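Local coordinates for staphylococcal nuclease domain-containing protein 1 (Drosophila melanogaster, PDB 2WAC) that cleaves both DNA and RNA as an endonuclease, works with the RNA-induced silencing complex, and binds peptides carrying symmetrically dimethylated arginine through its Tudor domain, at residues S49-Q61 with R70-T82. Numbering follows the deposited sequence.
Sequences SYTPKRGDLVAAQ and RAKVERVQGSNAT
Val73 and Pro52 pack against each other where neighbouring strands 57-61 and 68-77 of the SH3-like Tudor barrel pair as an antiparallel hairpin. Residues 70-82 lie in the region involved in dimethylarginine binding. Val58 and Ala71 form a hydrogen-bonded pair: Val58 N reaches Ala71 O at 2.7 Å in an almost straight bond (178°), and Ala71 N returns to Val58 O. Two residues on, Val73 N is bound just as straight by Asp56 O, and Gly55 N donates to Val73 O from the type II turn 53-56.

The tight side is apolar. Pro52 CB sits 3.7 Å from Val73 CG2, the ring crossing the valine at roughly a right angle, while its CG touches Val76 CG2. With CG1 anti to the backbone N (chi1 177°), Val73 sets that methyl against Lys53 O and turns CG2 to Pro52 and Val58. Cut back to an alanine here, the side chain would lose both methyls, which is likely to open a gap between Pro52 and Val58 and leave the proline ring less firmly seated. Farther along, Ala60 CB meets Ala71 CB at 3.7 Å, and Leu99 of strand 99-101 covers Pro52 and Ala60.

Toward the exposed turn 77-80, which joins strand 68-77 to strand 80-85 past a classic bulge (Glu74 and Arg75 facing Thr82), direct contacts give way to water. One water joins Thr51 OG1 to Gly78 O. Another lies in the plane of the Arg54 guanidinium, at its edge, accepting from Arg54 NH1 at 3.1 Å and from Val76 N at 2.8 Å.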
loop_
_atom_site.group_PDB
_atom_site.type_symbol
_atom_site.label_atom_id
_atom_site.label_comp_id
_atom_site.label_asym_id
_atom_site.label_seq_id
_atom_site.Cartn_x
_atom_site.Cartn_y
_atom_site.Cartn_z
ATOM N N SER A 49 -30.425 -2.774 -4.957
ATOM C CA SER A 49 -30.995 -1.658 -5.716
ATOM C C SER A 49 -29.934 -0.870 -6.491
ATOM O O SER A 49 -30.264 -0.029 -7.332
ATOM C CB SER A 49 -31.798 -0.729 -4.799
ATOM O OG SER A 49 -30.985 -0.182 -3.778
ATOM N N TYR A 50 -28.665 -1.153 -6.206
ATOM C CA TYR A 50 -27.543 -0.501 -6.877
ATOM C C TYR A 50 -26.677 -1.517 -7.624
ATOM O O TYR A 50 -26.352 -2.583 -7.094
ATOM C CB TYR A 50 -26.696 0.280 -5.860
ATOM C CG TYR A 50 -25.549 1.079 -6.455
ATOM C CD1 TYR A 50 -25.747 2.377 -6.927
ATOM C CD2 TYR A 50 -24.265 0.540 -6.533
ATOM C CE1 TYR A 50 -24.698 3.115 -7.473
ATOM C CE2 TYR A 50 -23.209 1.269 -7.077
ATOM C CZ TYR A 50 -23.432 2.556 -7.543
ATOM O OH TYR A 50 -22.393 3.282 -8.081
ATOM N N THR A 51 -26.327 -1.178 -8.863
ATOM C CA THR A 51 -25.305 -1.900 -9.615
ATOM C C THR A 51 -24.335 -0.872 -10.215
ATOM O O THR A 51 -24.770 0.158 -10.741
ATOM C CB THR A 51 -25.908 -2.858 -10.691
ATOM O OG1 THR A 51 -24.905 -3.779 -11.150
ATOM C CG2 THR A 51 -26.484 -2.095 -11.875
ATOM N N PRO A 52 -23.021 -1.131 -10.105
ATOM C CA PRO A 52 -22.032 -0.143 -10.519
ATOM C C PRO A 52 -21.537 -0.286 -11.957
ATOM O O PRO A 52 -21.695 -1.341 -12.576
ATOM C CB PRO A 52 -20.876 -0.400 -9.551
ATOM C CG PRO A 52 -21.020 -1.854 -9.145
ATOM C CD PRO A 52 -22.380 -2.344 -9.566
ATOM N N LYS A 53 -20.966 0.798 -12.476
ATOM C CA LYS A 53 -20.118 0.752 -13.659
ATOM C C LYS A 53 -18.684 0.701 -13.153
ATOM O O LYS A 53 -18.406 1.177 -12.050
ATOM C CB LYS A 53 -20.310 2.004 -14.522
ATOM C CG LYS A 53 -21.689 2.146 -15.154
ATOM C CD LYS A 53 -21.765 3.393 -16.028
ATOM C CE LYS A 53 -23.154 3.575 -16.616
ATOM N NZ LYS A 53 -23.231 4.784 -17.490
ATOM N N ARG A 54 -17.779 0.141 -13.948
ATOM C CA ARG A 54 -16.353 0.213 -13.644
ATOM C C ARG A 54 -15.901 1.659 -13.456
ATOM O O ARG A 54 -16.119 2.502 -14.326
ATOM C CB ARG A 54 -15.534 -0.456 -14.749
ATOM C CG ARG A 54 -16.022 -0.148 -16.155
ATOM C CD ARG A 54 -15.530 -1.187 -17.150
ATOM N NE ARG A 54 -16.325 -1.191 -18.375
ATOM C CZ ARG A 54 -17.001 -2.244 -18.822
ATOM N NH1 ARG A 54 -16.980 -3.385 -18.146
ATOM N NH2 ARG A 54 -17.699 -2.158 -19.946
ATOM N N GLY A 55 -15.270 1.941 -12.319
ATOM C CA GLY A 55 -14.794 3.293 -12.026
ATOM C C GLY A 55 -15.606 4.078 -11.013
ATOM O O GLY A 55 -15.140 5.096 -10.499
ATOM N N ASP A 56 -16.822 3.612 -10.730
ATOM C CA ASP A 56 -17.718 4.274 -9.780
ATOM C C ASP A 56 -17.113 4.367 -8.378
ATOM O O ASP A 56 -16.489 3.416 -7.899
ATOM C CB ASP A 56 -19.062 3.538 -9.708
ATOM C CG ASP A 56 -19.964 3.823 -10.904
ATOM O OD1 ASP A 56 -19.543 4.539 -11.836
ATOM O OD2 ASP A 56 -21.109 3.325 -10.906
ATOM N N LEU A 57 -17.288 5.520 -7.736
ATOM C CA LEU A 57 -16.949 5.671 -6.322
ATOM C C LEU A 57 -18.194 5.360 -5.496
ATOM O O LEU A 57 -19.238 5.992 -5.672
ATOM C CB LEU A 57 -16.427 7.080 -6.022
ATOM C CG LEU A 57 -15.891 7.375 -4.613
ATOM C CD1 LEU A 57 -14.658 6.538 -4.276
ATOM C CD2 LEU A 57 -15.583 8.856 -4.462
ATOM N N VAL A 58 -18.077 4.379 -4.605
ATOM C CA VAL A 58 -19.232 3.844 -3.883
ATOM C C VAL A 58 -19.015 3.749 -2.374
ATOM O O VAL A 58 -17.917 3.997 -1.866
ATOM C CB VAL A 58 -19.627 2.428 -4.406
ATOM C CG1 VAL A 58 -20.065 2.482 -5.862
ATOM C CG2 VAL A 58 -18.485 1.427 -4.219
ATOM N N ALA A 59 -20.086 3.399 -1.669
ATOM C CA ALA A 59 -19.985 2.899 -0.310
ATOM C C ALA A 59 -20.082 1.381 -0.387
ATOM O O ALA A 59 -20.993 0.839 -1.022
ATOM C CB ALA A 59 -21.089 3.466 0.553
ATOM N N ALA A 60 -19.127 0.701 0.237
ATOM C CA ALA A 60 -19.078 -0.756 0.225
ATOM C C ALA A 60 -19.071 -1.305 1.642
ATOM O O ALA A 60 -18.297 -0.847 2.490
ATOM C CB ALA A 60 -17.851 -1.239 -0.536
ATOM N N GLN A 61 -19.936 -2.286 1.890
ATOM C CA GLN A 61 -20.007 -2.954 3.185
ATOM C C GLN A 61 -18.994 -4.101 3.230
ATOM O O GLN A 61 -19.232 -5.181 2.678
ATOM C CB GLN A 61 -21.427 -3.456 3.461
ATOM C CG GLN A 61 -21.730 -3.719 4.937
ATOM C CD GLN A 61 -23.071 -4.406 5.157
ATOM O OE1 GLN A 61 -23.620 -5.031 4.250
ATOM N NE2 GLN A 61 -23.600 -4.295 6.371
ATOM N N ARG A 70 -15.543 3.857 2.050
ATOM C CA ARG A 70 -15.428 4.436 0.709
ATOM C C ARG A 70 -14.659 3.463 -0.181
ATOM O O ARG A 70 -13.642 2.902 0.238
ATOM C CB ARG A 70 -14.713 5.790 0.739
ATOM C CG ARG A 70 -15.395 6.862 1.573
ATOM C CD ARG A 70 -14.977 8.259 1.131
ATOM N NE ARG A 70 -13.543 8.510 1.287
ATOM C CZ ARG A 70 -12.909 9.584 0.822
ATOM N NH1 ARG A 70 -13.573 10.524 0.158
ATOM N NH2 ARG A 70 -11.603 9.719 1.017
ATOM N N ALA A 71 -15.146 3.254 -1.401
ATOM C CA ALA A 71 -14.545 2.268 -2.294
ATOM C C ALA A 71 -14.637 2.661 -3.762
ATOM O O ALA A 71 -15.591 3.313 -4.180
ATOM C CB ALA A 71 -15.175 0.892 -2.068
ATOM N N LYS A 72 -13.629 2.261 -4.532
ATOM C CA LYS A 72 -13.629 2.451 -5.976
ATOM C C LYS A 72 -13.911 1.114 -6.645
ATOM O O LYS A 72 -13.260 0.114 -6.340
ATOM C CB LYS A 72 -12.277 3.008 -6.433
ATOM C CG LYS A 72 -12.102 3.159 -7.941
ATOM C CD LYS A 72 -10.696 3.646 -8.248
ATOM C CE LYS A 72 -10.295 3.377 -9.685
ATOM N NZ LYS A 72 -8.868 3.748 -9.920
ATOM N N VAL A 73 -14.893 1.095 -7.540
ATOM C CA VAL A 73 -15.188 -0.101 -8.317
ATOM C C VAL A 73 -14.170 -0.221 -9.448
ATOM O O VAL A 73 -14.109 0.636 -10.333
ATOM C CB VAL A 73 -16.629 -0.090 -8.882
ATOM C CG1 VAL A 73 -16.872 -1.319 -9.735
ATOM C CG2 VAL A 73 -17.649 -0.023 -7.752
ATOM N N GLU A 74 -13.367 -1.279 -9.407
ATOM C CA GLU A 74 -12.326 -1.490 -10.412
ATOM C C GLU A 74 -12.757 -2.421 -11.547
ATOM O O GLU A 74 -12.329 -2.248 -12.689
ATOM C CB GLU A 74 -11.038 -1.979 -9.754
ATOM C CG GLU A 74 -10.357 -0.912 -8.898
ATOM C CD GLU A 74 -8.937 -1.270 -8.533
ATOM O OE1 GLU A 74 -8.535 -2.429 -8.775
ATOM O OE2 GLU A 74 -8.221 -0.394 -8.003
ATOM N N ARG A 75 -13.600 -3.400 -11.228
ATOM C CA ARG A 75 -14.147 -4.326 -12.219
ATOM C C ARG A 75 -15.533 -4.775 -11.768
ATOM O O ARG A 75 -15.750 -5.027 -10.583
ATOM C CB ARG A 75 -13.222 -5.541 -12.385
ATOM C CG ARG A 75 -13.530 -6.433 -13.595
ATOM C CD ARG A 75 -12.618 -7.664 -13.649
ATOM N NE ARG A 75 -11.206 -7.308 -13.821
ATOM C CZ ARG A 75 -10.201 -8.180 -13.889
ATOM N NH1 ARG A 75 -10.429 -9.486 -13.804
ATOM N NH2 ARG A 75 -8.960 -7.741 -14.044
ATOM N N VAL A 76 -16.473 -4.855 -12.708
ATOM C CA VAL A 76 -17.784 -5.451 -12.434
ATOM C C VAL A 76 -17.971 -6.679 -13.323
ATOM O O VAL A 76 -17.694 -6.631 -14.522
ATOM C CB VAL A 76 -18.960 -4.457 -12.655
ATOM C CG1 VAL A 76 -20.298 -5.122 -12.330
ATOM C CG2 VAL A 76 -18.792 -3.227 -11.800
ATOM N N GLN A 77 -18.432 -7.773 -12.722
ATOM C CA GLN A 77 -18.688 -9.011 -13.452
ATOM C C GLN A 77 -19.971 -9.681 -12.956
ATOM O O GLN A 77 -19.957 -10.423 -11.971
ATOM C CB GLN A 77 -17.486 -9.960 -13.343
ATOM C CG GLN A 77 -17.602 -11.241 -14.175
ATOM C CD GLN A 77 -17.738 -10.975 -15.666
ATOM O OE1 GLN A 77 -16.882 -10.336 -16.279
ATOM N NE2 GLN A 77 -18.818 -11.472 -16.255
ATOM N N GLY A 78 -21.074 -9.408 -13.648
ATOM C CA GLY A 78 -22.387 -9.920 -13.261
ATOM C C GLY A 78 -22.828 -9.431 -11.892
ATOM O O GLY A 78 -22.942 -8.224 -11.662
ATOM N N SER A 79 -23.052 -10.377 -10.981
ATOM C CA SER A 79 -23.581 -10.095 -9.640
ATOM C C SER A 79 -22.535 -9.593 -8.643
ATOM O O SER A 79 -22.876 -9.232 -7.513
ATOM C CB SER A 79 -24.254 -11.346 -9.068
ATOM O OG SER A 79 -25.307 -11.785 -9.903
ATOM N N ASN A 80 -21.273 -9.578 -9.064
ATOM C CA ASN A 80 -20.155 -9.247 -8.179
ATOM C C ASN A 80 -19.294 -8.108 -8.725
ATOM O O ASN A 80 -19.313 -7.826 -9.924
ATOM C CB ASN A 80 -19.291 -10.493 -7.939
ATOM C CG ASN A 80 -20.096 -11.678 -7.424
ATOM O OD1 ASN A 80 -20.642 -11.638 -6.322
ATOM N ND2 ASN A 80 -20.167 -12.741 -8.222
ATOM N N ALA A 81 -18.550 -7.451 -7.838
ATOM C CA ALA A 81 -17.600 -6.416 -8.245
ATOM C C ALA A 81 -16.301 -6.520 -7.458
ATOM O O ALA A 81 -16.292 -6.983 -6.314
ATOM C CB ALA A 81 -18.208 -5.027 -8.082
ATOM N N THR A 82 -15.207 -6.099 -8.086
ATOM C CA THR A 82 -13.926 -5.968 -7.409
ATOM C C THR A 82 -13.743 -4.504 -7.023
ATOM O O THR A 82 -13.773 -3.618 -7.883
ATOM C CB THR A 82 -12.758 -6.449 -8.297
ATOM O OG1 THR A 82 -12.973 -7.816 -8.669
ATOM C CG2 THR A 82 -11.425 -6.333 -7.554
HETATM O O HOH W 1 -24.803 -6.600 -10.587
HETATM O O HOH W 2 -15.849 -4.386 -15.439
#